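Local coordinates for extracellular ligand-binding receptor (Sphaerobacter thermophilus, PDB 4ZPJ), which probably serves as the substrate-binding protein of an ABC transporter, as a zinc-binding member of the leucine-binding protein family, at residues A300-N313 / L395-N409. Sequence-based numbering, arbitrary orientation.
Sequences ALGLVSGTLYTAYN and LLCRVEQLDDGTYAN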
# COMPACT_ATOMS: atom_id res chain seq x y z
N ALA A 300 20.00 -1.22 5.12
CA ALA A 300 19.10 -2.25 4.64
C ALA A 300 19.73 -3.16 3.59
O ALA A 300 19.07 -3.99 3.07
CB ALA A 300 17.85 -1.61 4.08
N LEU A 301 21.02 -3.03 3.30
CA LEU A 301 21.62 -3.86 2.25
C LEU A 301 21.50 -5.35 2.52
O LEU A 301 21.90 -5.80 3.59
CB LEU A 301 23.06 -3.47 2.06
CG LEU A 301 23.88 -3.82 0.83
CD1 LEU A 301 23.24 -3.35 -0.47
CD2 LEU A 301 25.27 -3.17 0.97
N GLY A 302 20.96 -6.11 1.55
CA GLY A 302 20.81 -7.56 1.73
C GLY A 302 19.53 -8.06 2.41
O GLY A 302 19.24 -9.23 2.40
N LEU A 303 18.75 -7.14 2.97
CA LEU A 303 17.50 -7.42 3.63
C LEU A 303 16.43 -7.78 2.62
O LEU A 303 16.26 -7.14 1.60
CB LEU A 303 17.06 -6.17 4.46
CG LEU A 303 17.50 -6.13 5.94
CD1 LEU A 303 18.83 -6.83 6.16
CD2 LEU A 303 17.46 -4.78 6.60
N VAL A 304 15.67 -8.79 2.94
CA VAL A 304 14.56 -9.23 2.12
C VAL A 304 13.25 -8.71 2.69
O VAL A 304 13.04 -8.74 3.91
CB VAL A 304 14.57 -10.79 2.09
CG1 VAL A 304 13.25 -11.33 1.72
CG2 VAL A 304 15.63 -11.29 1.11
N SER A 305 12.35 -8.28 1.80
CA SER A 305 11.03 -7.83 2.18
C SER A 305 9.97 -8.17 1.11
O SER A 305 10.26 -8.25 -0.08
CB SER A 305 11.01 -6.31 2.41
OG SER A 305 11.21 -5.61 1.21
N GLY A 306 8.73 -8.31 1.55
CA GLY A 306 7.59 -8.32 0.66
C GLY A 306 7.19 -6.91 0.33
O GLY A 306 7.23 -6.02 1.19
N THR A 307 6.80 -6.68 -0.90
CA THR A 307 6.28 -5.38 -1.30
C THR A 307 5.28 -5.44 -2.45
O THR A 307 5.18 -6.43 -3.19
CB THR A 307 7.41 -4.40 -1.68
OG1 THR A 307 6.90 -3.02 -1.72
CG2 THR A 307 8.05 -4.77 -3.01
N LEU A 308 4.56 -4.35 -2.58
CA LEU A 308 3.55 -4.18 -3.60
C LEU A 308 4.22 -3.87 -4.96
O LEU A 308 3.71 -4.22 -6.01
CB LEU A 308 2.62 -3.06 -3.16
CG LEU A 308 1.11 -3.09 -3.34
CD1 LEU A 308 0.39 -4.27 -2.72
CD2 LEU A 308 0.60 -1.78 -2.74
N TYR A 309 5.35 -3.18 -4.94
CA TYR A 309 5.92 -2.63 -6.17
C TYR A 309 7.32 -2.15 -5.93
O TYR A 309 7.60 -1.60 -4.86
CB TYR A 309 5.10 -1.45 -6.76
CG TYR A 309 5.68 -0.99 -8.11
CD1 TYR A 309 5.70 -1.83 -9.20
CD2 TYR A 309 6.28 0.22 -8.25
CE1 TYR A 309 6.30 -1.46 -10.40
CE2 TYR A 309 6.88 0.60 -9.43
CZ TYR A 309 6.91 -0.23 -10.49
OH TYR A 309 7.52 0.19 -11.69
N THR A 310 8.18 -2.32 -6.93
CA THR A 310 9.47 -1.65 -7.00
C THR A 310 9.65 -1.28 -8.46
O THR A 310 9.32 -2.07 -9.33
CB THR A 310 10.62 -2.60 -6.61
OG1 THR A 310 11.87 -2.03 -6.93
CG2 THR A 310 10.49 -4.03 -7.31
N ALA A 311 10.23 -0.08 -8.69
CA ALA A 311 10.63 0.43 -9.96
C ALA A 311 11.65 -0.44 -10.73
O ALA A 311 11.82 -0.31 -11.98
CB ALA A 311 11.12 1.84 -9.77
N TYR A 312 12.30 -1.36 -10.03
CA TYR A 312 13.25 -2.29 -10.69
C TYR A 312 12.62 -3.59 -11.15
O TYR A 312 13.33 -4.54 -11.47
CB TYR A 312 14.48 -2.55 -9.81
CG TYR A 312 15.26 -1.24 -9.60
CD1 TYR A 312 16.26 -0.81 -10.52
CD2 TYR A 312 14.88 -0.37 -8.61
CE1 TYR A 312 16.88 0.43 -10.35
CE2 TYR A 312 15.50 0.85 -8.43
CZ TYR A 312 16.49 1.26 -9.31
OH TYR A 312 17.03 2.49 -9.07
N ASN A 313 11.28 -3.65 -11.21
CA ASN A 313 10.65 -4.87 -11.62
C ASN A 313 10.97 -5.06 -13.10
O ASN A 313 10.98 -4.09 -13.86
CB ASN A 313 9.16 -4.82 -11.36
CG ASN A 313 8.48 -6.16 -11.47
OD1 ASN A 313 9.11 -7.20 -11.37
ND2 ASN A 313 7.18 -6.13 -11.71
N LEU A 395 5.62 -8.81 -4.67
CA LEU A 395 7.02 -8.93 -5.05
C LEU A 395 7.82 -9.13 -3.82
O LEU A 395 7.70 -8.37 -2.88
CB LEU A 395 7.53 -7.70 -5.80
CG LEU A 395 6.63 -7.39 -7.02
CD1 LEU A 395 6.85 -6.01 -7.62
CD2 LEU A 395 6.62 -8.41 -8.12
N LEU A 396 8.60 -10.20 -3.79
CA LEU A 396 9.61 -10.36 -2.77
C LEU A 396 10.92 -9.77 -3.25
O LEU A 396 11.47 -10.22 -4.25
CB LEU A 396 9.89 -11.81 -2.46
CG LEU A 396 9.13 -12.51 -1.36
CD1 LEU A 396 9.94 -13.75 -1.12
CD2 LEU A 396 8.99 -11.76 -0.05
N CYS A 397 11.46 -8.84 -2.48
CA CYS A 397 12.59 -8.08 -2.90
C CYS A 397 13.76 -8.09 -1.90
O CYS A 397 13.62 -8.44 -0.73
CB CYS A 397 12.16 -6.67 -3.09
SG CYS A 397 11.05 -6.46 -4.48
N ARG A 398 14.90 -7.68 -2.41
CA ARG A 398 16.06 -7.48 -1.60
C ARG A 398 16.67 -6.16 -1.99
O ARG A 398 16.74 -5.84 -3.21
CB ARG A 398 17.07 -8.58 -1.85
CG ARG A 398 18.24 -8.47 -0.88
CD ARG A 398 19.12 -9.71 -0.98
NE ARG A 398 19.59 -9.92 -2.34
CZ ARG A 398 20.26 -11.00 -2.75
NH1 ARG A 398 20.53 -11.96 -1.88
NH2 ARG A 398 20.66 -11.12 -4.03
N VAL A 399 17.11 -5.41 -0.97
CA VAL A 399 17.82 -4.16 -1.19
C VAL A 399 19.22 -4.43 -1.64
O VAL A 399 19.98 -5.11 -0.96
CB VAL A 399 17.94 -3.33 0.08
CG1 VAL A 399 18.72 -2.07 -0.20
CG2 VAL A 399 16.54 -3.02 0.61
N GLU A 400 19.58 -3.84 -2.76
CA GLU A 400 20.91 -3.96 -3.33
C GLU A 400 21.41 -2.59 -3.67
O GLU A 400 20.66 -1.60 -3.63
CB GLU A 400 20.93 -4.85 -4.55
CG GLU A 400 20.35 -6.22 -4.23
CD GLU A 400 20.52 -7.18 -5.39
OE1 GLU A 400 21.18 -6.79 -6.39
OE2 GLU A 400 19.99 -8.30 -5.29
N GLN A 401 22.72 -2.52 -3.87
CA GLN A 401 23.39 -1.31 -4.33
C GLN A 401 23.88 -1.52 -5.77
O GLN A 401 24.58 -2.47 -6.04
CB GLN A 401 24.59 -0.98 -3.48
CG GLN A 401 25.11 0.43 -3.79
CD GLN A 401 26.08 0.96 -2.73
OE1 GLN A 401 26.89 0.20 -2.17
NE2 GLN A 401 26.00 2.26 -2.46
N LEU A 402 23.49 -0.60 -6.64
CA LEU A 402 23.91 -0.56 -8.01
C LEU A 402 25.31 0.05 -8.20
O LEU A 402 25.91 0.64 -7.29
CB LEU A 402 22.89 0.22 -8.82
CG LEU A 402 21.46 -0.22 -8.70
CD1 LEU A 402 20.59 0.45 -9.75
CD2 LEU A 402 21.33 -1.72 -8.85
N ASP A 403 25.86 -0.15 -9.40
CA ASP A 403 27.24 0.21 -9.64
C ASP A 403 27.45 1.75 -9.58
O ASP A 403 28.56 2.17 -9.40
CB ASP A 403 27.74 -0.40 -10.97
CG ASP A 403 27.07 0.19 -12.20
OD1 ASP A 403 26.03 0.84 -12.03
OD2 ASP A 403 27.58 0.04 -13.34
N ASP A 404 26.38 2.55 -9.72
CA ASP A 404 26.46 3.98 -9.60
C ASP A 404 26.24 4.50 -8.17
O ASP A 404 26.24 5.72 -7.95
CB ASP A 404 25.44 4.67 -10.50
CG ASP A 404 24.02 4.49 -10.02
OD1 ASP A 404 23.60 3.33 -9.90
OD2 ASP A 404 23.31 5.50 -9.73
N GLY A 405 26.04 3.58 -7.21
CA GLY A 405 25.77 3.96 -5.80
C GLY A 405 24.34 3.91 -5.35
O GLY A 405 24.06 3.87 -4.15
N THR A 406 23.41 3.87 -6.30
CA THR A 406 22.00 3.89 -6.01
C THR A 406 21.60 2.60 -5.33
O THR A 406 22.06 1.52 -5.72
CB THR A 406 21.17 4.05 -7.30
OG1 THR A 406 21.49 5.29 -7.93
CG2 THR A 406 19.68 3.98 -7.03
N TYR A 407 20.68 2.74 -4.37
CA TYR A 407 20.07 1.64 -3.62
C TYR A 407 18.78 1.25 -4.27
O TYR A 407 18.03 2.08 -4.64
CB TYR A 407 19.83 2.06 -2.18
CG TYR A 407 21.12 2.22 -1.44
CD1 TYR A 407 21.82 1.09 -1.02
CD2 TYR A 407 21.67 3.48 -1.18
CE1 TYR A 407 23.01 1.21 -0.34
CE2 TYR A 407 22.89 3.61 -0.48
CZ TYR A 407 23.55 2.47 -0.07
OH TYR A 407 24.74 2.53 0.60
N ALA A 408 18.54 -0.05 -4.43
CA ALA A 408 17.44 -0.51 -5.28
C ALA A 408 16.77 -1.68 -4.60
O ALA A 408 17.46 -2.55 -4.13
CB ALA A 408 18.02 -1.00 -6.63
N ASN A 409 15.45 -1.76 -4.62
CA ASN A 409 14.76 -3.02 -4.27
C ASN A 409 14.65 -3.96 -5.47
O ASN A 409 13.93 -3.65 -6.42
CB ASN A 409 13.37 -2.74 -3.76
CG ASN A 409 13.40 -2.25 -2.34
OD1 ASN A 409 13.73 -3.00 -1.42
ND2 ASN A 409 13.06 -1.02 -2.15
O HOH W 1 13.37 0.11 -5.35
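Thr-310 turns OG1 trans to its own backbone N (chi1 169°) and thereby reaches Asn-409, while chi1 of -64° swings the Tyr-312 ring beside its backbone N and over Ala-408. Thr-310 and Asn-409 illustrate how one hydroxyl can tie a loop to a strand. Thr-310 OG1 donates to Asn-409 O at 2.7 Å, in the carbonyl plane and on a lone pair; it also accepts from Tyr-312 N, which makes an ST turn, and from a water that accepts from Asn-409 N. A valine in place of Thr-310 would probably leave Asn-409 O without this donor, and Tyr-312 N and the water without their acceptor. On the tyrosine ring, Ala-408 CB sits over one face in a CH-pi contact, 3.7 Å from the centroid, and Leu-402 CD1 approaches CE1 obliquely at 3.8 Å. CG2 of Thr-310 packs at 3.8 Å against Cys-397 SG, which also lies close to Thr-307 CG2; CD1 of Leu-395 extends this apolar patch to Tyr-309 CA.

The backbone frame is strand 304-307, antiparallel to strand 395-401. Ser-305 with Cys-397 and Thr-307 with Leu-395 are the hydrogen-bonded pairs, Cys-397 N meeting Ser-305 O at 2.7 Å. The ladder continues past the strand into the type II turn 300-303, where Gly-302 N donates to Val-399 O with an N-H...O angle of 172°. In this periplasmic binding protein fold, strands 390-401 and 407-418 form a beta-hairpin closed by the type I turn 402-405, and 304-307 joins the other edge of 390-401, with Val-304 and Leu-396 resting on helix 180-188, and Val-399 and Asn-409 against helix 293-296.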